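X-PRO dipeptidase (Streptococcus pyogenes M1 GAS, PDB 3O5V) probably cleaves Xaa-Pro dipeptides when whole, as a manganese-dependent enzyme of the M24B peptidase family, this chain being only its creatinase/prolidase N-terminal domain. Local coordinates at residues L19-D24 against T115-Q120; P25-Y30 against P126-M131; H39-F44 against P58-A63. One frame throughout, in Å; residues are numbered along the deposited sequence.

Contact 1: residues L19-D24 against T115-Q120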
# COMPACT_ATOMS: atom_id res chain seq x y z
N LEU A 19 1.13 -7.15 -7.21
CA LEU A 19 1.08 -6.03 -6.25
C LEU A 19 -0.29 -5.90 -5.59
O LEU A 19 -1.31 -5.92 -6.28
CB LEU A 19 1.37 -4.72 -6.99
CG LEU A 19 2.15 -3.54 -6.38
CD1 LEU A 19 1.65 -2.16 -6.85
CD2 LEU A 19 2.34 -3.55 -4.86
N ALA A 20 -0.31 -5.76 -4.27
CA ALA A 20 -1.53 -5.36 -3.55
C ALA A 20 -1.27 -3.99 -2.93
O ALA A 20 -0.18 -3.75 -2.38
CB ALA A 20 -1.90 -6.37 -2.47
N ILE A 21 -2.24 -3.09 -3.04
CA ILE A 21 -2.12 -1.76 -2.45
C ILE A 21 -3.20 -1.57 -1.41
O ILE A 21 -4.39 -1.47 -1.75
CB ILE A 21 -2.20 -0.60 -3.51
CG1 ILE A 21 -1.23 -0.86 -4.67
CG2 ILE A 21 -1.99 0.75 -2.85
CD1 ILE A 21 -1.20 0.27 -5.73
N PHE A 22 -2.81 -1.54 -0.14
CA PHE A 22 -3.80 -1.31 0.91
C PHE A 22 -3.90 0.17 1.24
O PHE A 22 -2.88 0.87 1.22
CB PHE A 22 -3.47 -2.15 2.14
CG PHE A 22 -3.48 -3.63 1.87
CD1 PHE A 22 -4.66 -4.37 1.99
CD2 PHE A 22 -2.31 -4.28 1.46
CE1 PHE A 22 -4.67 -5.76 1.72
CE2 PHE A 22 -2.31 -5.66 1.19
CZ PHE A 22 -3.49 -6.39 1.32
N SER A 23 -5.11 0.66 1.51
CA SER A 23 -5.31 2.09 1.84
C SER A 23 -6.10 2.32 3.14
O SER A 23 -6.02 3.41 3.72
CB SER A 23 -5.99 2.84 0.68
OG SER A 23 -7.20 2.19 0.33
N ASP A 24 -6.87 1.32 3.57
CA ASP A 24 -7.78 1.49 4.70
C ASP A 24 -6.92 1.40 5.96
O ASP A 24 -6.24 0.37 6.15
CB ASP A 24 -8.84 0.37 4.68
CG ASP A 24 -9.95 0.56 5.74
OD1 ASP A 24 -9.71 1.11 6.83
OD2 ASP A 24 -11.08 0.11 5.45
N THR A 115 -1.86 7.30 -12.25
CA THR A 115 -0.83 8.13 -12.86
C THR A 115 0.56 7.51 -12.66
O THR A 115 1.51 7.92 -13.32
CB THR A 115 -0.81 9.59 -12.35
OG1 THR A 115 -0.32 9.64 -10.99
CG2 THR A 115 -2.18 10.24 -12.47
N ILE A 116 0.65 6.54 -11.74
CA ILE A 116 1.90 5.85 -11.41
C ILE A 116 1.93 4.44 -11.98
O ILE A 116 2.95 4.00 -12.52
CB ILE A 116 2.10 5.75 -9.86
CG1 ILE A 116 2.20 7.14 -9.24
CG2 ILE A 116 3.33 4.91 -9.49
CD1 ILE A 116 1.98 7.15 -7.75
N PHE A 117 0.82 3.71 -11.82
CA PHE A 117 0.73 2.32 -12.24
C PHE A 117 -0.19 2.22 -13.45
O PHE A 117 -1.35 2.64 -13.41
CB PHE A 117 0.16 1.45 -11.11
CG PHE A 117 0.99 1.46 -9.85
CD1 PHE A 117 2.03 0.54 -9.68
CD2 PHE A 117 0.72 2.38 -8.84
CE1 PHE A 117 2.80 0.55 -8.51
CE2 PHE A 117 1.49 2.40 -7.66
CZ PHE A 117 2.53 1.48 -7.51
N SER A 118 0.33 1.66 -14.53
CA SER A 118 -0.45 1.54 -15.74
C SER A 118 -1.15 0.19 -15.82
O SER A 118 -1.94 -0.04 -16.73
CB SER A 118 0.42 1.82 -16.98
OG SER A 118 1.45 0.86 -17.07
N GLY A 119 -0.90 -0.68 -14.84
CA GLY A 119 -1.51 -2.01 -14.80
C GLY A 119 -3.01 -2.06 -14.55
O GLY A 119 -3.65 -1.03 -14.29
N GLN A 120 -3.57 -3.26 -14.64
CA GLN A 120 -4.99 -3.50 -14.39
C GLN A 120 -5.27 -3.62 -12.89
O GLN A 120 -4.64 -4.43 -12.21
CB GLN A 120 -5.39 -4.82 -15.05
CG GLN A 120 -6.85 -4.91 -15.40
CD GLN A 120 -7.22 -3.93 -16.50
OE1 GLN A 120 -8.30 -3.33 -16.47
NE2 GLN A 120 -6.31 -3.73 -17.46
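Glu101 OE1 is gripped by two N-H groups, those of Ser23 and Asp24, at the end of the strand whose Leu19 and Ile21 meet the ring of Phe117. Both strand residues are also hydrogen-bonded through their backbones to Tyr99 of strand 97-100. The contact itself is wholly apolar. Ile21 CD1 sits over one face of the ring, 3.9 Å from Phe117 CE2. It gets that far because the branch through CG1 is extended, with chi2 at -177°. Leu19 comes in nearly at right angles to the aromatic side chain, obliquely to the ring, and its CD1 approaches Phe117 CE1 to 3.4 Å, close for two carbons. Its torsions, -144° and -146°, are both far from staggered, an unusual and probably strained conformation. The opposite ring face is covered from within the loop by Ile116 CG2, 3.6 Å above the plane and offset toward the rim. Ile21 and Phe117 also pack on Phe46 of strand 44-48. Long aliphatic chains reach across the gap between strand and loop, and their methyl ends fit against a flat ring. Between these side chains, shape complementarity and the exclusion of water do the work.

Contact 2: residues P25-Y30 against P126-M131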
# COMPACT_ATOMS: atom_id res chain seq x y z
N PRO A 25 -6.93 2.45 6.80
CA PRO A 25 -6.15 2.39 8.06
C PRO A 25 -6.45 1.14 8.90
O PRO A 25 -5.54 0.61 9.58
CB PRO A 25 -6.61 3.64 8.81
CG PRO A 25 -6.94 4.62 7.72
CD PRO A 25 -7.56 3.77 6.62
N VAL A 26 -7.69 0.66 8.86
CA VAL A 26 -8.06 -0.52 9.67
C VAL A 26 -7.39 -1.79 9.15
O VAL A 26 -6.87 -2.59 9.95
CB VAL A 26 -9.61 -0.69 9.76
CG1 VAL A 26 -9.97 -1.98 10.50
CG2 VAL A 26 -10.24 0.57 10.44
N THR A 27 -7.38 -1.97 7.82
CA THR A 27 -6.70 -3.10 7.19
C THR A 27 -5.19 -3.00 7.42
O THR A 27 -4.54 -4.01 7.68
CB THR A 27 -7.00 -3.19 5.67
OG1 THR A 27 -8.40 -3.00 5.45
CG2 THR A 27 -6.60 -4.57 5.12
N ILE A 28 -4.63 -1.80 7.32
CA ILE A 28 -3.19 -1.63 7.50
C ILE A 28 -2.78 -2.00 8.94
O ILE A 28 -1.76 -2.66 9.15
CB ILE A 28 -2.71 -0.20 7.08
CG1 ILE A 28 -2.83 -0.05 5.55
CG2 ILE A 28 -1.28 0.06 7.55
CD1 ILE A 28 -2.50 1.38 5.00
N ASN A 29 -3.60 -1.62 9.92
CA ASN A 29 -3.33 -1.99 11.32
C ASN A 29 -3.49 -3.51 11.52
O ASN A 29 -2.69 -4.16 12.23
CB ASN A 29 -4.27 -1.21 12.25
CG ASN A 29 -3.83 -1.24 13.70
OD1 ASN A 29 -2.65 -1.38 14.01
ND2 ASN A 29 -4.79 -1.05 14.61
N TYR A 30 -4.49 -4.08 10.87
CA TYR A 30 -4.68 -5.54 10.91
C TYR A 30 -3.42 -6.25 10.43
O TYR A 30 -2.94 -7.20 11.07
CB TYR A 30 -5.88 -5.93 10.04
CG TYR A 30 -6.33 -7.37 10.19
CD1 TYR A 30 -7.53 -7.67 10.84
CD2 TYR A 30 -5.58 -8.42 9.67
CE1 TYR A 30 -7.96 -9.00 10.97
CE2 TYR A 30 -5.99 -9.76 9.80
CZ TYR A 30 -7.18 -10.03 10.46
OH TYR A 30 -7.61 -11.35 10.58
N PRO A 126 -12.81 -8.78 -1.31
CA PRO A 126 -13.11 -10.18 -1.01
C PRO A 126 -12.01 -10.87 -0.19
O PRO A 126 -12.32 -11.59 0.75
CB PRO A 126 -13.23 -10.83 -2.40
CG PRO A 126 -13.72 -9.72 -3.27
CD PRO A 126 -12.99 -8.49 -2.76
N TYR A 127 -10.74 -10.64 -0.54
CA TYR A 127 -9.66 -11.20 0.27
C TYR A 127 -9.69 -10.64 1.70
O TYR A 127 -9.63 -11.40 2.67
CB TYR A 127 -8.28 -10.96 -0.36
CG TYR A 127 -7.16 -11.51 0.50
CD1 TYR A 127 -6.75 -12.84 0.38
CD2 TYR A 127 -6.55 -10.72 1.48
CE1 TYR A 127 -5.74 -13.37 1.18
CE2 TYR A 127 -5.54 -11.23 2.30
CZ TYR A 127 -5.14 -12.56 2.14
OH TYR A 127 -4.15 -13.08 2.93
N VAL A 128 -9.80 -9.32 1.82
CA VAL A 128 -9.82 -8.64 3.12
C VAL A 128 -10.96 -9.15 4.01
O VAL A 128 -10.72 -9.56 5.14
CB VAL A 128 -9.85 -7.11 2.95
CG1 VAL A 128 -10.21 -6.39 4.26
CG2 VAL A 128 -8.51 -6.63 2.41
N GLN A 129 -12.17 -9.17 3.48
CA GLN A 129 -13.33 -9.67 4.23
C GLN A 129 -13.15 -11.13 4.72
O GLN A 129 -13.64 -11.50 5.79
CB GLN A 129 -14.62 -9.50 3.41
CG GLN A 129 -15.15 -8.07 3.37
CD GLN A 129 -16.12 -7.82 2.21
OE1 GLN A 129 -16.77 -6.77 2.15
NE2 GLN A 129 -16.22 -8.77 1.30
N GLY A 130 -12.41 -11.94 3.95
CA GLY A 130 -12.20 -13.35 4.28
C GLY A 130 -11.05 -13.73 5.21
O GLY A 130 -10.82 -14.92 5.44
N MSE A 131 -10.32 -12.74 5.74
CA MSE A 131 -9.15 -12.99 6.60
C MSE A 131 -9.53 -13.55 7.97
O MSE A 131 -10.29 -12.92 8.72
CB MSE A 131 -8.31 -11.72 6.79
CG MSE A 131 -7.74 -11.15 5.50
SE MSE A 131 -6.64 -9.53 5.76
CE MSE A 131 -7.94 -8.39 6.70
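Tyr30 and Met131, a selenomethionine in this crystal, form the aromatic part of the contact. The two side chains run past each other in opposite directions. The terminal methyl, Met131 CE, lies over the centre of the phenol ring, 3.8 Å from the Tyr30 ring centroid and 12° off its normal, a CH-pi contact over the face. The selenium takes a more oblique position, with Met131 SE 4.6 Å from the same Tyr30 centroid. A bend at the last torsion, chi3 -56°, folds CE back over the ring, while Tyr30, with CG anti to its N (chi1 -169°), swings the ring toward the C-terminal end of 126-131, where Met131 can lie over it. A long, flexible, polarisable side chain suits this place because it can lie along a tyrosine near the surface.

Aliphatic packing comes next, deeper in. Thr27 and Val128 meet tip to tip, with Thr27 CG2 3.9 Å from Val128 CG2, and both rest on Phe22 of strand 19-22. Here the helix backbones approach most closely, 7.5 Å between Thr27 CA and Val128 CA, a spacing that small beta-branched residues allow.

The polar bonds go to residues outside the two segments. Thr27 has a methyl for Val128 and a hydroxyl for Glu101, whose OE2 is hydrogen-bonded to Thr27 OG1. At the start of the same helix, Asp24 OD1 caps Val26 N.

Helices 25-32 and 125-129 thus meet above one face of the mixed sheet, as befits a layered alpha/beta domain, and a Met-aromatic contact just past the end of helix 125-129 adds an outer, more exposed layer.

Contact 3: residues H39-F44 against P58-A63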
# COMPACT_ATOMS: atom_id res chain seq x y z
N HIS A 39 -5.93 11.78 7.97
CA HIS A 39 -6.73 12.98 7.72
C HIS A 39 -6.91 13.14 6.21
O HIS A 39 -7.46 12.25 5.56
CB HIS A 39 -6.10 14.23 8.39
CG HIS A 39 -5.76 14.05 9.84
ND1 HIS A 39 -6.69 13.69 10.79
CD2 HIS A 39 -4.59 14.21 10.51
CE1 HIS A 39 -6.11 13.62 11.97
NE2 HIS A 39 -4.84 13.94 11.83
N GLU A 40 -6.44 14.25 5.64
CA GLU A 40 -6.53 14.47 4.19
C GLU A 40 -5.29 13.95 3.44
O GLU A 40 -5.27 13.90 2.21
CB GLU A 40 -6.78 15.95 3.90
N ARG A 41 -4.27 13.55 4.19
CA ARG A 41 -3.00 13.13 3.61
C ARG A 41 -3.03 11.68 3.10
O ARG A 41 -3.95 10.93 3.39
CB ARG A 41 -1.86 13.33 4.61
CG ARG A 41 -1.63 14.81 5.00
CD ARG A 41 -0.34 15.01 5.79
NE ARG A 41 -0.21 16.39 6.22
CZ ARG A 41 -0.80 16.92 7.30
NH1 ARG A 41 -1.56 16.18 8.09
NH2 ARG A 41 -0.62 18.20 7.58
N GLN A 42 -2.01 11.30 2.34
CA GLN A 42 -1.96 9.96 1.76
C GLN A 42 -1.36 8.90 2.70
O GLN A 42 -0.43 9.18 3.43
CB GLN A 42 -1.19 9.99 0.44
CG GLN A 42 -1.77 10.99 -0.59
CD GLN A 42 -3.17 10.61 -1.07
OE1 GLN A 42 -3.54 9.43 -1.09
NE2 GLN A 42 -3.95 11.61 -1.47
N LEU A 43 -1.91 7.69 2.62
CA LEU A 43 -1.44 6.52 3.36
C LEU A 43 -1.61 5.31 2.44
O LEU A 43 -2.72 5.07 1.98
CB LEU A 43 -2.26 6.33 4.63
CG LEU A 43 -2.17 4.98 5.35
CD1 LEU A 43 -0.79 4.82 6.00
CD2 LEU A 43 -3.30 4.85 6.36
N PHE A 44 -0.53 4.57 2.17
CA PHE A 44 -0.62 3.32 1.38
C PHE A 44 0.35 2.27 1.90
O PHE A 44 1.49 2.60 2.30
CB PHE A 44 -0.31 3.54 -0.12
CG PHE A 44 -1.28 4.43 -0.84
CD1 PHE A 44 -2.59 3.99 -1.12
CD2 PHE A 44 -0.88 5.69 -1.30
CE1 PHE A 44 -3.49 4.82 -1.81
CE2 PHE A 44 -1.77 6.53 -1.98
CZ PHE A 44 -3.07 6.09 -2.24
N PRO A 58 2.43 10.14 5.59
CA PRO A 58 2.90 11.52 5.81
C PRO A 58 4.18 11.53 6.64
O PRO A 58 4.33 10.70 7.55
CB PRO A 58 1.77 12.16 6.60
CG PRO A 58 0.56 11.27 6.39
CD PRO A 58 1.10 9.90 6.18
N ALA A 59 5.07 12.48 6.36
CA ALA A 59 6.34 12.61 7.08
C ALA A 59 6.10 12.61 8.59
O ALA A 59 6.88 12.03 9.34
CB ALA A 59 7.04 13.90 6.67
N LEU A 60 5.02 13.26 9.03
CA LEU A 60 4.75 13.35 10.47
C LEU A 60 4.52 11.98 11.14
O LEU A 60 4.64 11.86 12.38
CB LEU A 60 3.60 14.32 10.73
CG LEU A 60 2.19 13.93 10.30
CD1 LEU A 60 1.51 13.16 11.42
CD2 LEU A 60 1.38 15.17 9.97
N GLU A 61 4.20 10.97 10.34
CA GLU A 61 3.97 9.59 10.84
C GLU A 61 5.18 8.65 10.81
O GLU A 61 5.12 7.53 11.36
CB GLU A 61 2.84 8.93 10.04
CG GLU A 61 1.48 9.56 10.19
CD GLU A 61 0.83 9.30 11.54
OE1 GLU A 61 1.38 8.51 12.35
OE2 GLU A 61 -0.26 9.87 11.77
N VAL A 62 6.27 9.05 10.15
CA VAL A 62 7.42 8.15 9.92
C VAL A 62 7.98 7.57 11.22
O VAL A 62 8.17 6.35 11.34
CB VAL A 62 8.56 8.82 9.08
CG1 VAL A 62 9.79 7.93 9.01
CG2 VAL A 62 8.08 9.13 7.67
N ALA A 63 8.23 8.44 12.19
CA ALA A 63 8.83 8.03 13.47
C ALA A 63 7.98 6.99 14.20
O ALA A 63 8.49 5.95 14.60
CB ALA A 63 9.09 9.24 14.36
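Pro58 packs against Arg41 and Gln42 at the open end of a beta-hairpin, where the loop entering strand 44-48 passes the exit of its antiparallel partner, strand 54-58. The inner part is tight. Pro58 CD lies 3.2 Å from Gln42 O, a carbonyl that is buried here and has no hydrogen-bonding partner in the model. Proline, lacking an N-H, cannot answer it, and the cross-strand pairing seen between Phe44 and Phe56 does not extend to this pair. The same ring is flanked by the aliphatic part of Arg41, with Pro58 CG 3.6 Å from Arg41 CB and Pro58 CB equally near Arg41 CD. Pro58 O in turn accepts Glu61 N at 2.8 Å, starting the turn that leads into helix 62-68.

Toward solvent the contact thins to a single methyl. Arginine suits this boundary: its methylenes cover the proline, while the extended chain carries the charge outward, where Arg41 NE forms a salt bridge with Asp78. Leu60 crosses the arginine at about a right angle. Its chi1 of 69° places CG between N and the carbonyl carbon, and CD2 reaches over one face of the guanidinium, offset toward the rim, 3.6 Å from Arg41 NH1.

Contact 1 belongs to the core, whereas contacts 2 and 3 run from buried packing out to exposed side chains. Strand 19-22 connects them: Phe22, beside Ile21 of contact 1, touches Thr27 and Val128 of contact 2, and Ile21 CG2 lies 3.7 Å from Phe44 CD1 of segment 39-44. Contacts 2 and 3 meet directly where Ile28 CD1 packs 3.6 Å from Leu43 CG. Buried contact 1 is purely hydrocarbon, while the two partly buried contacts bring in heteroatoms and charge: a selenium-bearing side chain over a tyrosine in contact 2, a guanidinium in contact 3. In sequence, contact 3 is local and nested within the long loops closed by the other two.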